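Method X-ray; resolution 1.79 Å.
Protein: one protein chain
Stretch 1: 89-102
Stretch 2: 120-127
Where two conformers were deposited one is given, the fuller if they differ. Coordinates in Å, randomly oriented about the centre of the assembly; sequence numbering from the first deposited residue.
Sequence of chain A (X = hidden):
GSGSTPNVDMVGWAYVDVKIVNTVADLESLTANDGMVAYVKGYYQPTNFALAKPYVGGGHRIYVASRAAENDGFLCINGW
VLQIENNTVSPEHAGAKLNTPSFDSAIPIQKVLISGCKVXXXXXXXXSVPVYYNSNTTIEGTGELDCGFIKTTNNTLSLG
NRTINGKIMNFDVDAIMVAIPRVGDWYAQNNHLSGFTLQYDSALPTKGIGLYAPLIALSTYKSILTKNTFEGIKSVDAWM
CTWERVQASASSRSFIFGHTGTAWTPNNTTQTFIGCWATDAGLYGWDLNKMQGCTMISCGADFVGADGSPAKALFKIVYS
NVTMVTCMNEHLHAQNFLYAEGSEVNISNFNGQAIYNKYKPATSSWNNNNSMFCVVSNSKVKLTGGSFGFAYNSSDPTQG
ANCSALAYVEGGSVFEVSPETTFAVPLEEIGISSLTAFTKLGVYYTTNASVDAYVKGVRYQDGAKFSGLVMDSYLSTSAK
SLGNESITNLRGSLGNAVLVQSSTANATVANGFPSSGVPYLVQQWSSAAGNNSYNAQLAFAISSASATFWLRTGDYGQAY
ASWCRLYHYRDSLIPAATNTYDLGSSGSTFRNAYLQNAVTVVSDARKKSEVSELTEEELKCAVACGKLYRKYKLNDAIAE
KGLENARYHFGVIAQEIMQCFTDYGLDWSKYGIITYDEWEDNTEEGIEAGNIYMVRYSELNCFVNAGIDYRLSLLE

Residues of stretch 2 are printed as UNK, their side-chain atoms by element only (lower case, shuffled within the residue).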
# COMPACT_ATOMS: atom_id res chain seq x y z
N VAL A 89 24.78 -4.76 29.89
CA VAL A 89 25.52 -3.76 30.65
C VAL A 89 25.06 -2.37 30.23
O VAL A 89 24.35 -2.19 29.25
CB VAL A 89 27.06 -3.85 30.47
CG1 VAL A 89 27.59 -5.20 30.93
CG2 VAL A 89 27.43 -3.57 29.03
N SER A 90 25.54 -1.38 30.98
CA SER A 90 25.32 0.03 30.72
C SER A 90 26.67 0.74 30.61
O SER A 90 27.66 0.27 31.16
CB SER A 90 24.51 0.67 31.85
OG SER A 90 23.24 0.04 31.98
N PRO A 91 26.75 1.87 29.89
CA PRO A 91 28.03 2.60 29.83
C PRO A 91 28.62 2.91 31.20
O PRO A 91 29.85 2.99 31.34
CB PRO A 91 27.65 3.87 29.05
CG PRO A 91 26.51 3.44 28.20
CD PRO A 91 25.72 2.48 29.04
N GLU A 92 27.77 3.09 32.21
CA GLU A 92 28.22 3.30 33.59
C GLU A 92 29.17 2.20 34.06
O GLU A 92 30.08 2.47 34.85
CB GLU A 92 27.01 3.36 34.55
CG GLU A 92 26.03 4.47 34.34
CD GLU A 92 24.92 4.09 33.34
OE1 GLU A 92 25.21 4.03 32.14
OE2 GLU A 92 23.78 3.85 33.78
N HIS A 93 28.96 0.96 33.61
CA HIS A 93 29.80 -0.15 34.06
C HIS A 93 31.23 -0.02 33.57
O HIS A 93 32.13 -0.66 34.14
CB HIS A 93 29.20 -1.48 33.60
CG HIS A 93 27.93 -1.84 34.30
ND1 HIS A 93 26.70 -1.78 33.70
CD2 HIS A 93 27.72 -2.25 35.58
CE1 HIS A 93 25.77 -2.15 34.57
NE2 HIS A 93 26.36 -2.43 35.72
N ALA A 94 31.46 0.79 32.55
CA ALA A 94 32.80 1.03 32.02
C ALA A 94 33.32 2.40 32.41
O ALA A 94 34.41 2.79 31.96
CB ALA A 94 32.78 0.89 30.49
N GLY A 95 32.59 3.14 33.24
CA GLY A 95 33.05 4.43 33.73
C GLY A 95 32.37 5.65 33.14
O GLY A 95 32.87 6.77 33.35
N ALA A 96 31.28 5.48 32.40
CA ALA A 96 30.51 6.63 31.94
C ALA A 96 29.85 7.30 33.13
O ALA A 96 29.68 6.71 34.20
CB ALA A 96 29.44 6.21 30.94
N LYS A 97 29.46 8.55 32.94
CA LYS A 97 28.64 9.26 33.92
C LYS A 97 27.34 9.70 33.27
O LYS A 97 27.31 10.05 32.08
CB LYS A 97 29.38 10.47 34.52
CG LYS A 97 30.58 10.07 35.36
CD LYS A 97 31.15 11.23 36.17
CE LYS A 97 32.45 10.84 36.85
NZ LYS A 97 32.98 11.95 37.69
N LEU A 98 26.26 9.65 34.04
CA LEU A 98 24.95 10.06 33.59
C LEU A 98 24.69 11.54 33.84
O LEU A 98 24.95 12.04 34.94
CB LEU A 98 23.88 9.27 34.32
CG LEU A 98 23.79 7.78 34.02
CD1 LEU A 98 22.99 7.10 35.11
CD2 LEU A 98 23.13 7.59 32.69
N ASN A 99 24.14 12.21 32.83
CA ASN A 99 23.61 13.57 32.96
C ASN A 99 24.64 14.50 33.61
O ASN A 99 24.33 15.27 34.53
CB ASN A 99 22.30 13.55 33.75
CG ASN A 99 21.33 12.48 33.24
OD1 ASN A 99 21.08 12.37 32.05
ND2 ASN A 99 20.80 11.67 34.16
N THR A 100 25.87 14.43 33.12
CA THR A 100 27.01 15.15 33.68
C THR A 100 27.74 15.79 32.51
O THR A 100 28.68 15.20 31.95
CB THR A 100 27.92 14.22 34.49
OG1 THR A 100 27.16 13.57 35.51
CG2 THR A 100 29.09 15.00 35.14
N PRO A 101 27.32 16.98 32.09
CA PRO A 101 27.83 17.56 30.84
C PRO A 101 29.32 17.82 30.83
O PRO A 101 29.91 17.90 29.75
CB PRO A 101 27.04 18.86 30.70
CG PRO A 101 25.75 18.57 31.41
CD PRO A 101 26.13 17.72 32.58
N SER A 102 29.95 17.96 31.99
CA SER A 102 31.38 18.24 32.03
C SER A 102 32.22 16.98 31.90
O SER A 102 33.45 17.08 31.85
CB SER A 102 31.74 18.97 33.32
OG SER A 102 31.43 18.16 34.44
N UNK A 120 22.37 -1.04 27.54
CA UNK A 120 21.27 -0.22 28.01
C UNK A 120 21.73 1.21 28.24
O UNK A 120 22.75 1.45 28.90
c UNK A 120 18.44 -1.77 28.56
n UNK A 120 17.57 0.92 29.03
c UNK A 120 19.87 -2.07 29.06
c UNK A 120 17.26 -0.05 29.90
n UNK A 120 17.63 -1.31 29.69
c UNK A 120 20.68 -0.80 29.30
n UNK A 120 16.56 0.25 30.99
N UNK A 121 20.98 2.16 27.70
CA UNK A 121 21.23 3.58 27.90
C UNK A 121 20.24 4.13 28.92
O UNK A 121 19.02 3.99 28.74
c UNK A 121 21.90 4.66 24.18
c UNK A 121 23.52 3.77 25.90
c UNK A 121 21.12 4.34 26.58
c UNK A 121 22.05 3.82 25.46
N UNK A 122 20.75 4.76 29.97
CA UNK A 122 19.94 5.11 31.13
C UNK A 122 19.89 6.60 31.42
O UNK A 122 19.42 7.01 32.49
c UNK A 122 20.58 2.89 32.08
n UNK A 122 21.69 2.29 32.48
c UNK A 122 20.48 4.36 32.34
o UNK A 122 19.67 2.29 31.48
N UNK A 123 20.35 7.41 30.49
CA UNK A 123 20.33 8.85 30.65
C UNK A 123 21.11 9.44 29.49
O UNK A 123 21.32 8.77 28.48
N UNK A 124 21.53 10.69 29.65
CA UNK A 124 22.31 11.36 28.62
C UNK A 124 23.80 11.23 28.94
O UNK A 124 24.24 11.48 30.07
c UNK A 124 20.21 12.55 26.71
c UNK A 124 20.49 13.08 28.13
c UNK A 124 21.95 12.83 28.51
c UNK A 124 20.16 14.57 28.28
N UNK A 125 24.55 10.82 27.93
CA UNK A 125 25.99 10.70 28.03
C UNK A 125 26.61 11.70 27.05
O UNK A 125 26.15 11.80 25.91
c UNK A 125 24.36 6.15 29.74
c UNK A 125 25.50 6.72 30.33
c UNK A 125 25.72 8.20 28.42
c UNK A 125 23.91 6.59 28.53
c UNK A 125 26.17 7.75 29.65
c UNK A 125 26.44 9.30 27.68
c UNK A 125 24.58 7.62 27.88
o UNK A 125 23.68 5.14 30.38
N UNK A 126 27.63 12.43 27.50
CA UNK A 126 28.29 13.42 26.67
C UNK A 126 29.59 12.86 26.10
O UNK A 126 30.30 12.12 26.78
n UNK A 126 26.43 14.97 28.76
c UNK A 126 25.41 15.81 28.83
c UNK A 126 26.79 16.58 27.32
n UNK A 126 25.61 16.79 27.97
c UNK A 126 27.32 15.43 27.81
c UNK A 126 28.57 14.70 27.47
N UNK A 127 29.86 13.18 24.84
CA UNK A 127 30.98 12.60 24.12
C UNK A 127 31.75 13.67 23.36
O UNK A 127 31.15 14.58 22.79
o UNK A 127 29.54 12.16 22.24
c UNK A 127 29.89 10.38 23.85
c UNK A 127 30.50 11.55 23.12
O HOH W 1 29.03 12.01 30.14
O HOH W 2 26.50 12.97 30.76
O HOH W 3 18.85 9.43 33.68

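Position 120 carries three carbons in a row, a nitrogen, and then a carbon bearing two more nitrogens, a guanidinium that only arginine has. Its CB lies 3.8 Å from S90 OG, but the end of the chain leads away from stretch 1, so the contact rests on the backbone: N of 120 donates to V89 O at 2.9 Å, nearly straight at 171°. The residue is R120, and its NH1 is satisfied elsewhere in the structure.

Position 121 has four carbons forked at the second, the pattern of leucine; isoleucine would fork at the first. The CB points away from stretch 1, yet one terminal methyl comes within 3.8 Å of P91 CG. This is L121, and that methyl is CD2.

Position 122 has two side-chain carbons, the second holding one oxygen and one nitrogen. Two oxygens would make aspartate; the assignment of one as nitrogen agrees with its surroundings, because this atom faces two acceptors, S90 OG at 2.8 Å and the carboxylate oxygen E92 OE2 at 2.9 Å. An amide can donate to both. The residue is N122, and the angles at the hydrogens of ND2 are 140° to S90 OG and 177° to E92 OE2.

Position 123 has no side-chain atoms and is therefore glycine, G123. The fit is close: an ideal CB here would stand 2.9 Å from L98 CD2, a clash, and 3.1 Å from N99 OD1.

Position 124 again shows four carbons forked at the second. Its CB is 3.7 Å from N99 OD1, and its backbone bonds twice to the same residue: N of 124 donates to N99 OD1 at 3.0 Å, while N99 N donates to O of 124 at 2.9 Å. It is L124.

Position 125 has one carbon leading to a six-carbon ring with an oxygen, hence a phenol. The oxygen lies 2.6 Å from E92 OE1, which sits near the ring plane at its edge, whereas P91 CG lies over one face, 4.1 Å from the centroid. This is Y125. Its OH donates to E92 OE1 and accepts from N122 N at 3.0 Å. A96 CB approaches CD1 of Y125 to 3.8 Å, and L98 CD2 reaches its CE1 at 3.5 Å.

Position 126 has one carbon and a five-membered ring of three carbons and two nitrogens, an imidazole: H126. P101 CA stands 3.5 Å from the ring centroid, only 5° off the normal, a CH-pi contact.

Position 127 has one carbon bearing an oxygen and a carbon, so it is threonine, T127, out of reach of stretch 1.

The contact, burying 620 Å² in all, combines backbone pairing at two places with a polar centre. E92 uses both carboxylate oxygens, one for Y125 and one for N122, while P91, A96 and L98 pack around the tyrosine. Water 2 extends the join, accepting from T100 N (2.8 Å) and donating to L124 O (2.8 Å).

Stretch 2 120-127: RLNGLYHT
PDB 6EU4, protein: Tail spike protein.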